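Local atomic coordinates of chitinase (Chromobacterium violaceum, PDB entry 4TXG), a protein that probably binds chitin and hydrolyses its glycosidic bonds as a family 18 glycoside hydrolase. Residues M395-H400 with G460-T465; Y159-R164 with M601-A606; A368-S373 with D390-M395; L249-G254 with G308-F313. All coordinates share one frame; numbering follows the deposited sequence.

All four contacts lie in the eight-stranded beta/alpha barrel of the family 18 region. Residues 159-164 on the first barrel strand open contact 2, which closes only at 601-606 on the last strand, so it encloses the other three. Contact 4 comes next, with 249-254 pairing with 308-313 on the third and fourth strands. Contact 3 then makes a short loop, from 368-373 to 390-395, joining strands five and six. Contact 1 starts at Met395, the residue it shares with contact 3, and closes at 460-465 on strand seven. Contacts 4, 3 and 1 follow in series and do not cross. Tyr159 of contact 2 spans the barrel interior to Asp310 of contact 4.

Contact 1: residues M395-H400 with G460-T465; sequences MSYDLH and GVPYYT. With CS (cesium ion), chain M; CS (cesium ion), chain D.
Ser396 and Tyr397 pack closely against the strand end at Gly460-Pro462, while Asp398 and Tyr464 meet on the side that holds water and ions. Ser396 OG donates to Gly460 O at 2.7 Å, in the carbonyl plane and on a lone pair (C=O...OG angle 122°). The Tyr397 ring meets the strand backbone obliquely, its CD2 3.7 Å from Val461 C. Its CG sits in the crowded position between the backbone N and the carbonyl carbon (chi1 44°), which turns the ring toward the strand. CE2 comes close on the side where Gly460 lacks a side chain; a CB there would run into it. At the root of the ring, Tyr397 CB touches Pro462 CD at 4.0 Å.

The other side is built round ions and water. Tyr397 OH reaches water 1 at 2.9 Å. Tyr464 crosses Tyr397 at about a right angle, with its OH 3.3 Å from Tyr397 CD1. Asp398 OD1 lies at the edge of the Tyr464 ring, in its plane and 2.8 Å from Tyr464 OH. OD1 forms a salt bridge with Arg466 NE. One cesium ion, also bound by water 1, lies 3.1 Å from Tyr464 OH and 3.6 Å from Asp398 OD2. These contacts imply an oxygen-lined pocket at the C-terminal end of the barrel, where family 18 enzymes have their active site, that can take a large monovalent cation.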
loop_
_atom_site.group_PDB
_atom_site.type_symbol
_atom_site.label_atom_id
_atom_site.label_comp_id
_atom_site.label_asym_id
_atom_site.label_seq_id
_atom_site.Cartn_x
_atom_site.Cartn_y
_atom_site.Cartn_z
ATOM N N MET A 395 1.360 -2.315 -0.081
ATOM C CA MET A 395 1.575 -3.431 0.836
ATOM C C MET A 395 2.157 -4.614 0.068
ATOM O O MET A 395 1.510 -5.653 -0.133
ATOM C CB MET A 395 0.274 -3.792 1.561
ATOM C CG MET A 395 -0.133 -2.693 2.546
ATOM S SD MET A 395 -1.660 -3.030 3.461
ATOM C CE MET A 395 -2.807 -3.109 2.092
ATOM N N SER A 396 3.391 -4.409 -0.382
ATOM C CA SER A 396 4.154 -5.406 -1.122
ATOM C C SER A 396 4.816 -6.387 -0.155
ATOM O O SER A 396 6.034 -6.561 -0.134
ATOM C CB SER A 396 5.192 -4.722 -2.020
ATOM O OG SER A 396 5.771 -3.593 -1.381
ATOM N N TYR A 397 3.976 -7.002 0.662
ATOM C CA TYR A 397 4.377 -8.067 1.559
ATOM C C TYR A 397 3.123 -8.894 1.794
ATOM O O TYR A 397 2.055 -8.551 1.280
ATOM C CB TYR A 397 4.972 -7.525 2.866
ATOM C CG TYR A 397 4.224 -6.353 3.509
ATOM C CD1 TYR A 397 2.926 -6.499 3.993
ATOM C CD2 TYR A 397 4.833 -5.114 3.650
ATOM C CE1 TYR A 397 2.252 -5.430 4.585
ATOM C CE2 TYR A 397 4.170 -4.047 4.248
ATOM C CZ TYR A 397 2.881 -4.216 4.714
ATOM O OH TYR A 397 2.221 -3.157 5.303
ATOM N N ASP A 398 3.248 -9.969 2.567
ATOM C CA ASP A 398 2.189 -10.974 2.673
ATOM C C ASP A 398 1.701 -11.433 1.302
ATOM O O ASP A 398 0.513 -11.715 1.118
ATOM C CB ASP A 398 1.018 -10.449 3.502
ATOM C CG ASP A 398 1.325 -10.438 4.985
ATOM O OD1 ASP A 398 2.362 -11.006 5.381
ATOM O OD2 ASP A 398 0.522 -9.879 5.756
ATOM N N LEU A 399 2.627 -11.534 0.349
ATOM C CA LEU A 399 2.321 -12.068 -0.977
ATOM C C LEU A 399 2.166 -13.589 -0.914
ATOM O O LEU A 399 1.465 -14.186 -1.735
ATOM C CB LEU A 399 3.420 -11.693 -1.986
ATOM C CG LEU A 399 3.578 -10.192 -2.259
ATOM C CD1 LEU A 399 4.782 -9.915 -3.155
ATOM C CD2 LEU A 399 2.303 -9.640 -2.875
ATOM N N HIS A 400 2.832 -14.197 0.064
ATOM C CA HIS A 400 2.702 -15.619 0.375
ATOM C C HIS A 400 2.710 -15.785 1.894
ATOM O O HIS A 400 3.335 -15.002 2.604
ATOM C CB HIS A 400 3.838 -16.441 -0.254
ATOM C CG HIS A 400 3.714 -16.595 -1.735
ATOM N ND1 HIS A 400 2.697 -17.313 -2.325
ATOM C CD2 HIS A 400 4.472 -16.112 -2.755
ATOM C CE1 HIS A 400 2.825 -17.267 -3.639
ATOM N NE2 HIS A 400 3.900 -16.547 -3.924
ATOM N N GLY A 460 6.242 -1.136 0.298
ATOM C CA GLY A 460 6.345 -1.716 1.630
ATOM C C GLY A 460 7.288 -2.907 1.719
ATOM O O GLY A 460 7.396 -3.698 0.788
ATOM N N VAL A 461 7.957 -3.035 2.861
ATOM C CA VAL A 461 8.744 -4.221 3.183
ATOM C C VAL A 461 8.374 -4.685 4.591
ATOM O O VAL A 461 7.956 -3.868 5.428
ATOM C CB VAL A 461 10.265 -3.952 3.125
ATOM C CG1 VAL A 461 10.687 -3.528 1.725
ATOM C CG2 VAL A 461 10.672 -2.905 4.167
ATOM N N PRO A 462 8.509 -5.994 4.860
ATOM C CA PRO A 462 8.149 -6.524 6.178
ATOM C C PRO A 462 9.329 -6.592 7.138
ATOM O O PRO A 462 10.430 -6.937 6.716
ATOM C CB PRO A 462 7.663 -7.936 5.851
ATOM C CG PRO A 462 8.567 -8.347 4.715
ATOM C CD PRO A 462 8.791 -7.083 3.900
ATOM N N TYR A 463 9.098 -6.270 8.409
ATOM C CA TYR A 463 10.105 -6.505 9.441
ATOM C C TYR A 463 9.692 -7.716 10.279
ATOM O O TYR A 463 9.992 -7.809 11.471
ATOM C CB TYR A 463 10.285 -5.273 10.337
ATOM C CG TYR A 463 11.065 -4.108 9.742
ATOM C CD1 TYR A 463 11.543 -4.136 8.429
ATOM C CD2 TYR A 463 11.341 -2.984 10.518
ATOM C CE1 TYR A 463 12.261 -3.052 7.908
ATOM C CE2 TYR A 463 12.065 -1.908 10.016
ATOM C CZ TYR A 463 12.515 -1.941 8.720
ATOM O OH TYR A 463 13.224 -0.858 8.237
ATOM N N TYR A 464 9.005 -8.655 9.641
ATOM C CA TYR A 464 8.484 -9.830 10.328
ATOM C C TYR A 464 8.533 -11.000 9.350
ATOM O O TYR A 464 8.729 -10.808 8.156
ATOM C CB TYR A 464 7.048 -9.606 10.812
ATOM C CG TYR A 464 6.103 -9.377 9.652
ATOM C CD1 TYR A 464 5.906 -8.100 9.144
ATOM C CD2 TYR A 464 5.454 -10.443 9.024
ATOM C CE1 TYR A 464 5.074 -7.881 8.071
ATOM C CE2 TYR A 464 4.614 -10.228 7.940
ATOM C CZ TYR A 464 4.436 -8.944 7.466
ATOM O OH TYR A 464 3.608 -8.710 6.388
ATOM N N THR A 465 8.335 -12.201 9.868
ATOM C CA THR A 465 8.329 -13.408 9.053
ATOM C C THR A 465 6.929 -13.977 8.865
ATOM O O THR A 465 6.004 -13.660 9.623
ATOM C CB THR A 465 9.183 -14.522 9.697
ATOM O OG1 THR A 465 8.533 -14.960 10.897
ATOM C CG2 THR A 465 10.570 -14.007 10.041
HETATM CS CS CS M . 1.401 -6.969 7.605
HETATM CS CS CS D . -2.277 -5.997 5.321
HETATM O O HOH W 1 0.043 -4.034 6.929
HETATM O O HOH W 2 -2.275 -7.874 8.159
HETATM O O HOH W 3 -4.219 -8.193 4.293
HETATM O O HOH W 4 -2.166 -3.350 7.297
HETATM O O HOH W 5 -0.706 -8.131 4.806
#

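Contact 2: residues Y159-R164 with M601-A606; sequences YFTSWR and MFWELA
Tyr159 and Trp603 meet where the first and last strands of the beta/alpha barrel come together and close it. The two strands run parallel, 23° apart. Tyr159 N donates to Phe602 O, and Leu605 N donates to Tyr159 O; both bonds are nearly straight.

The Tyr159 side chain can be followed outward. CB lies 3.5 Å from Trp603 CE3. CG meets the same atom, which stands over one face of the tyrosine ring. The two ring planes are oblique, at 47°. CD1 passes Trp603 CZ3, and CD2 passes Phe602 O near the ring plane. CE2 touches Met601 SD at 3.6 Å, an edge-on Met-aromatic contact. The tip, OH, hydrogen-bonds to Asp310 OD2 across the barrel interior.

Farther out, the tips of Trp603 and Trp163 meet, with their CZ2 atoms 4.0 Å apart. The peptide bond between Trp603 and Glu604 is cis, as for the active-site tryptophan of family 18 relatives, whose place Trp603 probably takes. Glu604 CG lies between its backbone N and carbonyl carbon (chi1 54°), and the chain then extends toward Arg164. Arg164 grips the carboxylate in a side-on salt bridge, with both nitrogens out of the carboxylate plane. NE reaches Glu604 OE2 at 2.9 Å, and NH2 reaches Glu604 OE1 at 3.0 Å. Thr161 OG1 donates to the same Glu604 OE2 at 2.7 Å, from the face opposite Arg164 NE.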
loop_
_atom_site.group_PDB
_atom_site.type_symbol
_atom_site.label_atom_id
_atom_site.label_comp_id
_atom_site.label_asym_id
_atom_site.label_seq_id
_atom_site.Cartn_x
_atom_site.Cartn_y
_atom_site.Cartn_z
ATOM N N TYR A 159 5.392 1.961 10.366
ATOM C CA TYR A 159 4.173 1.708 11.118
ATOM C C TYR A 159 4.492 1.436 12.578
ATOM O O TYR A 159 5.317 0.576 12.895
ATOM C CB TYR A 159 3.404 0.526 10.541
ATOM C CG TYR A 159 2.485 0.911 9.416
ATOM C CD1 TYR A 159 1.197 1.354 9.673
ATOM C CD2 TYR A 159 2.897 0.808 8.094
ATOM C CE1 TYR A 159 0.350 1.704 8.646
ATOM C CE2 TYR A 159 2.053 1.149 7.058
ATOM C CZ TYR A 159 0.777 1.598 7.340
ATOM O OH TYR A 159 -0.067 1.951 6.304
ATOM N N PHE A 160 3.828 2.181 13.450
ATOM C CA PHE A 160 3.919 2.008 14.897
ATOM C C PHE A 160 2.631 1.393 15.416
ATOM O O PHE A 160 1.573 2.006 15.305
ATOM C CB PHE A 160 4.148 3.357 15.577
ATOM C CG PHE A 160 4.169 3.284 17.077
ATOM C CD1 PHE A 160 5.344 2.953 17.747
ATOM C CD2 PHE A 160 3.021 3.529 17.817
ATOM C CE1 PHE A 160 5.375 2.891 19.129
ATOM C CE2 PHE A 160 3.038 3.463 19.204
ATOM C CZ PHE A 160 4.223 3.144 19.864
ATOM N N THR A 161 2.711 0.195 15.980
ATOM C CA THR A 161 1.507 -0.472 16.466
ATOM C C THR A 161 1.211 -0.084 17.901
ATOM O O THR A 161 2.123 0.066 18.718
ATOM C CB THR A 161 1.626 -2.008 16.351
ATOM O OG1 THR A 161 2.743 -2.466 17.121
ATOM C CG2 THR A 161 1.821 -2.419 14.894
ATOM N N SER A 162 -0.078 0.064 18.206
ATOM C CA SER A 162 -0.513 0.577 19.512
ATOM C C SER A 162 -0.457 -0.444 20.633
ATOM O O SER A 162 -0.541 -0.077 21.813
ATOM C CB SER A 162 -1.946 1.107 19.410
ATOM O OG SER A 162 -2.871 0.050 19.175
ATOM N N TRP A 163 -0.325 -1.721 20.276
ATOM C CA TRP A 163 -0.579 -2.771 21.253
ATOM C C TRP A 163 0.644 -3.359 21.950
ATOM O O TRP A 163 0.502 -4.310 22.711
ATOM C CB TRP A 163 -1.381 -3.911 20.602
ATOM C CG TRP A 163 -0.892 -4.425 19.263
ATOM C CD1 TRP A 163 -0.001 -5.443 19.046
ATOM C CD2 TRP A 163 -1.315 -3.986 17.965
ATOM N NE1 TRP A 163 0.169 -5.648 17.696
ATOM C CE2 TRP A 163 -0.631 -4.766 17.010
ATOM C CE3 TRP A 163 -2.207 -3.004 17.516
ATOM C CZ2 TRP A 163 -0.807 -4.598 15.638
ATOM C CZ3 TRP A 163 -2.379 -2.834 16.154
ATOM C CH2 TRP A 163 -1.682 -3.624 15.230
ATOM N N ARG A 164 1.830 -2.798 21.731
ATOM C CA ARG A 164 3.018 -3.300 22.425
ATOM C C ARG A 164 3.378 -2.398 23.612
ATOM O O ARG A 164 4.459 -1.808 23.682
ATOM C CB ARG A 164 4.184 -3.444 21.446
ATOM C CG ARG A 164 3.783 -4.296 20.228
ATOM C CD ARG A 164 4.965 -4.773 19.388
ATOM N NE ARG A 164 4.471 -5.484 18.212
ATOM C CZ ARG A 164 4.097 -6.757 18.219
ATOM N NH1 ARG A 164 4.194 -7.469 19.334
ATOM N NH2 ARG A 164 3.631 -7.322 17.108
ATOM N N MET A 601 8.089 1.944 2.888
ATOM C CA MET A 601 7.255 1.844 4.072
ATOM C C MET A 601 7.590 0.494 4.713
ATOM O O MET A 601 7.980 -0.427 4.013
ATOM C CB MET A 601 5.771 1.964 3.686
ATOM C CG MET A 601 4.768 1.609 4.771
ATOM S SD MET A 601 4.460 -0.179 4.784
ATOM C CE MET A 601 3.329 -0.340 3.391
ATOM N N PHE A 602 7.480 0.369 6.032
ATOM C CA PHE A 602 7.660 -0.954 6.626
ATOM C C PHE A 602 6.681 -1.207 7.765
ATOM O O PHE A 602 6.292 -0.292 8.496
ATOM C CB PHE A 602 9.118 -1.148 7.099
ATOM C CG PHE A 602 9.643 -0.035 7.952
ATOM C CD1 PHE A 602 9.480 -0.069 9.323
ATOM C CD2 PHE A 602 10.308 1.038 7.387
ATOM C CE1 PHE A 602 9.970 0.950 10.120
ATOM C CE2 PHE A 602 10.799 2.065 8.185
ATOM C CZ PHE A 602 10.626 2.017 9.551
ATOM N N TRP A 603 6.247 -2.464 7.854
ATOM C CA TRP A 603 5.467 -2.970 8.971
ATOM C C TRP A 603 6.334 -4.000 9.681
ATOM O O TRP A 603 6.736 -4.963 9.029
ATOM C CB TRP A 603 4.179 -3.636 8.468
ATOM C CG TRP A 603 3.351 -4.170 9.579
ATOM C CD1 TRP A 603 3.561 -5.325 10.283
ATOM C CD2 TRP A 603 2.204 -3.550 10.154
ATOM N NE1 TRP A 603 2.608 -5.460 11.265
ATOM C CE2 TRP A 603 1.753 -4.389 11.198
ATOM C CE3 TRP A 603 1.499 -2.367 9.883
ATOM C CZ2 TRP A 603 0.634 -4.082 11.973
ATOM C CZ3 TRP A 603 0.391 -2.070 10.648
ATOM C CH2 TRP A 603 -0.033 -2.921 11.682
ATOM N N GLU A 604 6.653 -3.849 10.966
ATOM C CA GLU A 604 6.339 -2.708 11.823
ATOM C C GLU A 604 7.622 -2.334 12.562
ATOM O O GLU A 604 8.576 -3.113 12.585
ATOM C CB GLU A 604 5.241 -3.061 12.837
ATOM C CG GLU A 604 5.613 -4.309 13.651
ATOM C CD GLU A 604 4.660 -4.615 14.789
ATOM O OE1 GLU A 604 3.899 -5.609 14.680
ATOM O OE2 GLU A 604 4.686 -3.879 15.798
ATOM N N LEU A 605 7.642 -1.159 13.182
ATOM C CA LEU A 605 8.849 -0.667 13.845
ATOM C C LEU A 605 9.415 -1.661 14.869
ATOM O O LEU A 605 10.629 -1.865 14.946
ATOM C CB LEU A 605 8.559 0.678 14.511
ATOM C CG LEU A 605 8.537 1.851 13.524
ATOM C CD1 LEU A 605 7.713 3.017 14.071
ATOM C CD2 LEU A 605 9.965 2.304 13.245
ATOM N N ALA A 606 8.537 -2.309 15.627
ATOM C CA ALA A 606 8.982 -3.196 16.706
ATOM C C ALA A 606 9.687 -4.463 16.215
ATOM O O ALA A 606 10.299 -5.182 17.008
ATOM C CB ALA A 606 7.807 -3.576 17.585
HETATM O O HOH W 6 5.686 -1.312 16.090
#

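Contact 3: residues A368-S373 with D390-M395; sequences AAVPAS and DFVNVM. With CS (cesium ion), chain D.
Val370 fits between Val392 and Val394 in the apolar centre of this contact. Its CG2 meets Val392 CB at 3.8 Å and Val394 CG2 at 3.9 Å. Its CG1 touches Val392 CG1. The Val370 and Val392 side chains cross at about a right angle. Farther along, Ala372 CB packs on Val394; CG1, anti to the backbone N (chi1 179°), is the branch that meets it. Helix 441-448 packs on this side, with Tyr448 against Val370 and Ala444 against Ala372 and Val394.

The backbones between the two faces form a parallel ladder. Asn393 N donates to Ala368 O, Val370 N to Asn393 O at 3.0 Å, and Met395 N to Val370 O at 2.8 Å. Asn393 O also receives a CA-H...O contact from Ala369 CA at 3.3 Å. This is the strand pair of a beta-alpha-beta unit, in which strand 365-371 leads through helix 374-377 to strand 391-395. The two strands are the fifth and sixth of the beta/alpha barrel, and their axes cross at -38°.

Ala369, Asn393 and Met395 lie on the opposite face, toward the barrel interior. Tyr159 touches Ala369 there. The Met395 chain bends at its last torsion (chi3 -62°), which brings CE beside the Val370 carbonyl group. Met395 SD lies 3.8 Å from Ala369 CB. At the polar edge, the same sulfur is 3.6 Å from a cesium ion that five waters and Glu314 also bind.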
loop_
_atom_site.group_PDB
_atom_site.type_symbol
_atom_site.label_atom_id
_atom_site.label_comp_id
_atom_site.label_asym_id
_atom_site.label_seq_id
_atom_site.Cartn_x
_atom_site.Cartn_y
_atom_site.Cartn_z
ATOM N N ALA A 368 -2.835 6.201 1.655
ATOM C CA ALA A 368 -3.550 4.946 1.770
ATOM C C ALA A 368 -2.589 3.786 1.702
ATOM O O ALA A 368 -1.613 3.819 0.961
ATOM C CB ALA A 368 -4.617 4.821 0.667
ATOM N N ALA A 369 -2.864 2.778 2.515
ATOM C CA ALA A 369 -2.199 1.485 2.394
ATOM C C ALA A 369 -2.990 0.698 1.362
ATOM O O ALA A 369 -4.194 0.453 1.544
ATOM C CB ALA A 369 -2.161 0.770 3.729
ATOM N N VAL A 370 -2.322 0.329 0.272
ATOM C CA VAL A 370 -2.996 -0.187 -0.913
ATOM C C VAL A 370 -2.434 -1.566 -1.265
ATOM O O VAL A 370 -1.269 -1.855 -0.990
ATOM C CB VAL A 370 -2.846 0.791 -2.114
ATOM C CG1 VAL A 370 -3.516 2.129 -1.811
ATOM C CG2 VAL A 370 -1.375 1.009 -2.471
ATOM N N PRO A 371 -3.272 -2.437 -1.847
ATOM C CA PRO A 371 -2.823 -3.816 -2.052
ATOM C C PRO A 371 -1.776 -3.959 -3.162
ATOM O O PRO A 371 -1.792 -3.216 -4.145
ATOM C CB PRO A 371 -4.122 -4.558 -2.417
ATOM C CG PRO A 371 -5.022 -3.495 -2.981
ATOM C CD PRO A 371 -4.691 -2.244 -2.199
ATOM N N ALA A 372 -0.858 -4.905 -2.986
ATOM C CA ALA A 372 0.077 -5.253 -4.061
ATOM C C ALA A 372 -0.486 -6.374 -4.936
ATOM O O ALA A 372 -0.048 -6.571 -6.073
ATOM C CB ALA A 372 1.438 -5.674 -3.481
ATOM N N SER A 373 -1.470 -7.095 -4.401
ATOM C CA SER A 373 -2.040 -8.283 -5.057
ATOM C C SER A 373 -2.770 -8.007 -6.372
ATOM O O SER A 373 -3.757 -7.276 -6.399
ATOM C CB SER A 373 -3.014 -8.983 -4.107
ATOM O OG SER A 373 -3.729 -9.988 -4.789
ATOM N N ASP A 390 -2.076 11.981 -1.463
ATOM C CA ASP A 390 -0.737 12.556 -1.466
ATOM C C ASP A 390 0.302 11.510 -1.839
ATOM O O ASP A 390 1.219 11.786 -2.610
ATOM C CB ASP A 390 -0.418 13.161 -0.110
ATOM C CG ASP A 390 -1.173 14.438 0.122
ATOM O OD1 ASP A 390 -0.647 15.511 -0.252
ATOM O OD2 ASP A 390 -2.306 14.368 0.637
ATOM N N PHE A 391 0.159 10.308 -1.285
ATOM C CA PHE A 391 0.940 9.172 -1.755
ATOM C C PHE A 391 0.318 7.869 -1.294
ATOM O O PHE A 391 -0.581 7.871 -0.445
ATOM C CB PHE A 391 2.424 9.264 -1.316
ATOM C CG PHE A 391 2.648 9.389 0.173
ATOM C CD1 PHE A 391 2.632 8.269 0.992
ATOM C CD2 PHE A 391 2.954 10.621 0.740
ATOM C CE1 PHE A 391 2.887 8.372 2.358
ATOM C CE2 PHE A 391 3.194 10.739 2.115
ATOM C CZ PHE A 391 3.165 9.610 2.920
ATOM N N VAL A 392 0.770 6.762 -1.877
ATOM C CA VAL A 392 0.309 5.452 -1.435
ATOM C C VAL A 392 1.449 4.690 -0.787
ATOM O O VAL A 392 2.603 4.899 -1.116
ATOM C CB VAL A 392 -0.274 4.602 -2.593
ATOM C CG1 VAL A 392 -1.533 5.268 -3.143
ATOM C CG2 VAL A 392 0.747 4.375 -3.703
ATOM N N ASN A 393 1.092 3.823 0.155
ATOM C CA ASN A 393 2.017 2.875 0.760
ATOM C C ASN A 393 1.617 1.503 0.275
ATOM O O ASN A 393 0.595 0.965 0.710
ATOM C CB ASN A 393 1.952 2.953 2.284
ATOM C CG ASN A 393 2.346 4.319 2.805
ATOM O OD1 ASN A 393 3.342 4.885 2.364
ATOM N ND2 ASN A 393 1.548 4.868 3.706
ATOM N N VAL A 394 2.397 0.946 -0.644
ATOM C CA VAL A 394 1.988 -0.295 -1.291
ATOM C C VAL A 394 2.345 -1.475 -0.393
ATOM O O VAL A 394 3.496 -1.612 0.020
ATOM C CB VAL A 394 2.656 -0.471 -2.672
ATOM C CG1 VAL A 394 2.215 -1.806 -3.288
ATOM C CG2 VAL A 394 2.312 0.715 -3.594
ATOM N N MET A 395 1.360 -2.315 -0.081
ATOM C CA MET A 395 1.575 -3.431 0.836
ATOM C C MET A 395 2.157 -4.614 0.068
ATOM O O MET A 395 1.510 -5.653 -0.133
ATOM C CB MET A 395 0.274 -3.792 1.561
ATOM C CG MET A 395 -0.133 -2.693 2.546
ATOM S SD MET A 395 -1.660 -3.030 3.461
ATOM C CE MET A 395 -2.807 -3.109 2.092
HETATM CS CS CS D . -2.277 -5.997 5.321
HETATM O O HOH W 2 -2.275 -7.874 8.159
HETATM O O HOH W 3 -4.219 -8.193 4.293
HETATM O O HOH W 1 0.043 -4.034 6.929
HETATM O O HOH W 4 -2.166 -3.350 7.297
HETATM O O HOH W 5 -0.706 -8.131 4.806
#

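Contact 4: residues L249-G254 with G308-F313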
loop_
_atom_site.group_PDB
_atom_site.type_symbol
_atom_site.label_atom_id
_atom_site.label_comp_id
_atom_site.label_asym_id
_atom_site.label_seq_id
_atom_site.Cartn_x
_atom_site.Cartn_y
_atom_site.Cartn_z
ATOM N N LEU A 249 0.886 10.263 10.944
ATOM C CA LEU A 249 -0.415 10.046 10.331
ATOM C C LEU A 249 -1.174 8.984 11.113
ATOM O O LEU A 249 -0.576 8.046 11.643
ATOM C CB LEU A 249 -0.277 9.622 8.860
ATOM C CG LEU A 249 0.305 10.696 7.924
ATOM C CD1 LEU A 249 1.816 10.549 7.815
ATOM C CD2 LEU A 249 -0.341 10.632 6.551
ATOM N N ILE A 250 -2.488 9.144 11.195
ATOM C CA ILE A 250 -3.318 8.141 11.851
ATOM C C ILE A 250 -3.805 7.126 10.806
ATOM O O ILE A 250 -4.448 7.491 9.812
ATOM C CB ILE A 250 -4.500 8.809 12.620
ATOM C CG1 ILE A 250 -5.369 7.750 13.312
ATOM C CG2 ILE A 250 -5.334 9.744 11.709
ATOM C CD1 ILE A 250 -4.609 6.923 14.375
ATOM N N SER A 251 -3.454 5.855 11.000
ATOM C CA SER A 251 -3.916 4.816 10.081
ATOM C C SER A 251 -5.247 4.254 10.554
ATOM O O SER A 251 -5.426 3.966 11.736
ATOM C CB SER A 251 -2.895 3.691 9.944
ATOM O OG SER A 251 -1.664 4.194 9.484
ATOM N N VAL A 252 -6.173 4.096 9.616
ATOM C CA VAL A 252 -7.526 3.678 9.949
ATOM C C VAL A 252 -7.848 2.367 9.236
ATOM O O VAL A 252 -7.732 2.282 8.018
ATOM C CB VAL A 252 -8.562 4.746 9.543
ATOM C CG1 VAL A 252 -9.957 4.381 10.089
ATOM C CG2 VAL A 252 -8.121 6.129 10.020
ATOM N N GLY A 253 -8.233 1.346 9.999
ATOM C CA GLY A 253 -8.614 0.070 9.410
ATOM C C GLY A 253 -7.657 -1.070 9.726
ATOM O O GLY A 253 -7.503 -1.472 10.882
ATOM N N GLY A 254 -7.014 -1.595 8.691
ATOM C CA GLY A 254 -6.201 -2.787 8.834
ATOM C C GLY A 254 -7.046 -4.029 8.643
ATOM O O GLY A 254 -8.252 -3.932 8.437
ATOM N N GLY A 308 -1.785 13.957 9.042
ATOM C CA GLY A 308 -2.522 13.331 7.962
ATOM C C GLY A 308 -3.272 12.099 8.397
ATOM O O GLY A 308 -3.151 11.655 9.538
ATOM N N VAL A 309 -4.049 11.556 7.468
ATOM C CA VAL A 309 -4.803 10.323 7.684
ATOM C C VAL A 309 -4.352 9.293 6.659
ATOM O O VAL A 309 -4.192 9.619 5.479
ATOM C CB VAL A 309 -6.327 10.568 7.551
ATOM C CG1 VAL A 309 -7.106 9.277 7.732
ATOM C CG2 VAL A 309 -6.775 11.579 8.574
ATOM N N ASP A 310 -4.140 8.062 7.121
ATOM C CA ASP A 310 -3.737 6.954 6.269
ATOM C C ASP A 310 -4.897 5.962 6.220
ATOM O O ASP A 310 -5.256 5.359 7.226
ATOM C CB ASP A 310 -2.462 6.307 6.821
ATOM C CG ASP A 310 -2.023 5.087 6.035
ATOM O OD1 ASP A 310 -1.721 5.229 4.827
ATOM O OD2 ASP A 310 -1.956 3.995 6.647
ATOM N N ILE A 311 -5.525 5.831 5.059
ATOM C CA ILE A 311 -6.684 4.960 4.933
ATOM C C ILE A 311 -6.234 3.543 4.603
ATOM O O ILE A 311 -5.645 3.310 3.555
ATOM C CB ILE A 311 -7.646 5.469 3.836
ATOM C CG1 ILE A 311 -8.135 6.874 4.179
ATOM C CG2 ILE A 311 -8.805 4.483 3.636
ATOM C CD1 ILE A 311 -8.953 6.955 5.495
ATOM N N ASP A 312 -6.499 2.607 5.507
ATOM C CA ASP A 312 -6.094 1.217 5.330
ATOM C C ASP A 312 -7.342 0.330 5.247
ATOM O O ASP A 312 -7.598 -0.515 6.106
ATOM C CB ASP A 312 -5.180 0.788 6.475
ATOM C CG ASP A 312 -4.529 -0.560 6.231
ATOM O OD1 ASP A 312 -4.819 -1.209 5.193
ATOM O OD2 ASP A 312 -3.724 -0.978 7.086
ATOM N N PHE A 313 -8.119 0.571 4.201
ATOM C CA PHE A 313 -9.373 -0.126 3.928
ATOM C C PHE A 313 -9.049 -1.443 3.217
ATOM O O PHE A 313 -8.641 -1.436 2.053
ATOM C CB PHE A 313 -10.258 0.824 3.090
ATOM C CG PHE A 313 -11.649 0.323 2.733
ATOM C CD1 PHE A 313 -12.050 -1.003 2.893
ATOM C CD2 PHE A 313 -12.558 1.223 2.187
ATOM C CE1 PHE A 313 -13.336 -1.414 2.523
ATOM C CE2 PHE A 313 -13.849 0.827 1.828
ATOM C CZ PHE A 313 -14.233 -0.497 1.989
#
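Ser251 and Asp310 sit side by side on neighbouring parallel strands. Ile250 N donates to Gly308 O, and Asp310 N to Ile250 O at 2.8 Å in a nearly straight bond. Val252 N donates to Asp310 O, and Asp312 N to Val252 O. Gly254 N then donates to Asp312 O at 2.9 Å and carries the ladder one step past the end of strand 249-253. Asp310 O also receives a CA-H...O contact from Ser251 CA at 3.2 Å.

There is one side-chain hydrogen bond between the segments. Ser251 OG donates to Asp310 OD2 at 2.9 Å, on the anti side and 22° out of the carboxylate plane. With Asp310 CG anti to the backbone N (chi1 176°), the OD2 branch lies within reach of Ser251 OG. Thr367 OG1 hydrogen-bonds OD1 and Tyr159 OH also hydrogen-bonds OD2, so three hydroxyls hold the buried carboxylate.

Most apolar contacts lie on the other face. Ile250 CG2 runs beside Val309 CG2 at 3.9 Å, and Val252 CG2 meets Val309 CG1 at 4.0 Å. Helix 287-304 packs over Ile250 and Val309. Leu249, on the Ser251 face, rests its CD2 on Gly308 CA at 3.7 Å.

At the strand ends, Asp312 CB lies on Val252 O, and its carboxylate lies beside Gly254. At the backbone angles of Gly253 and Gly254, a CB would press on the preceding carbonyl O. Ser251-Gly254 matches SxGG, and Gly308-Phe313 lies within DGxDxDxE, both signatures of the family 18 barrel. The second ends at Glu314, the position of the catalytic acid in family 18 relatives.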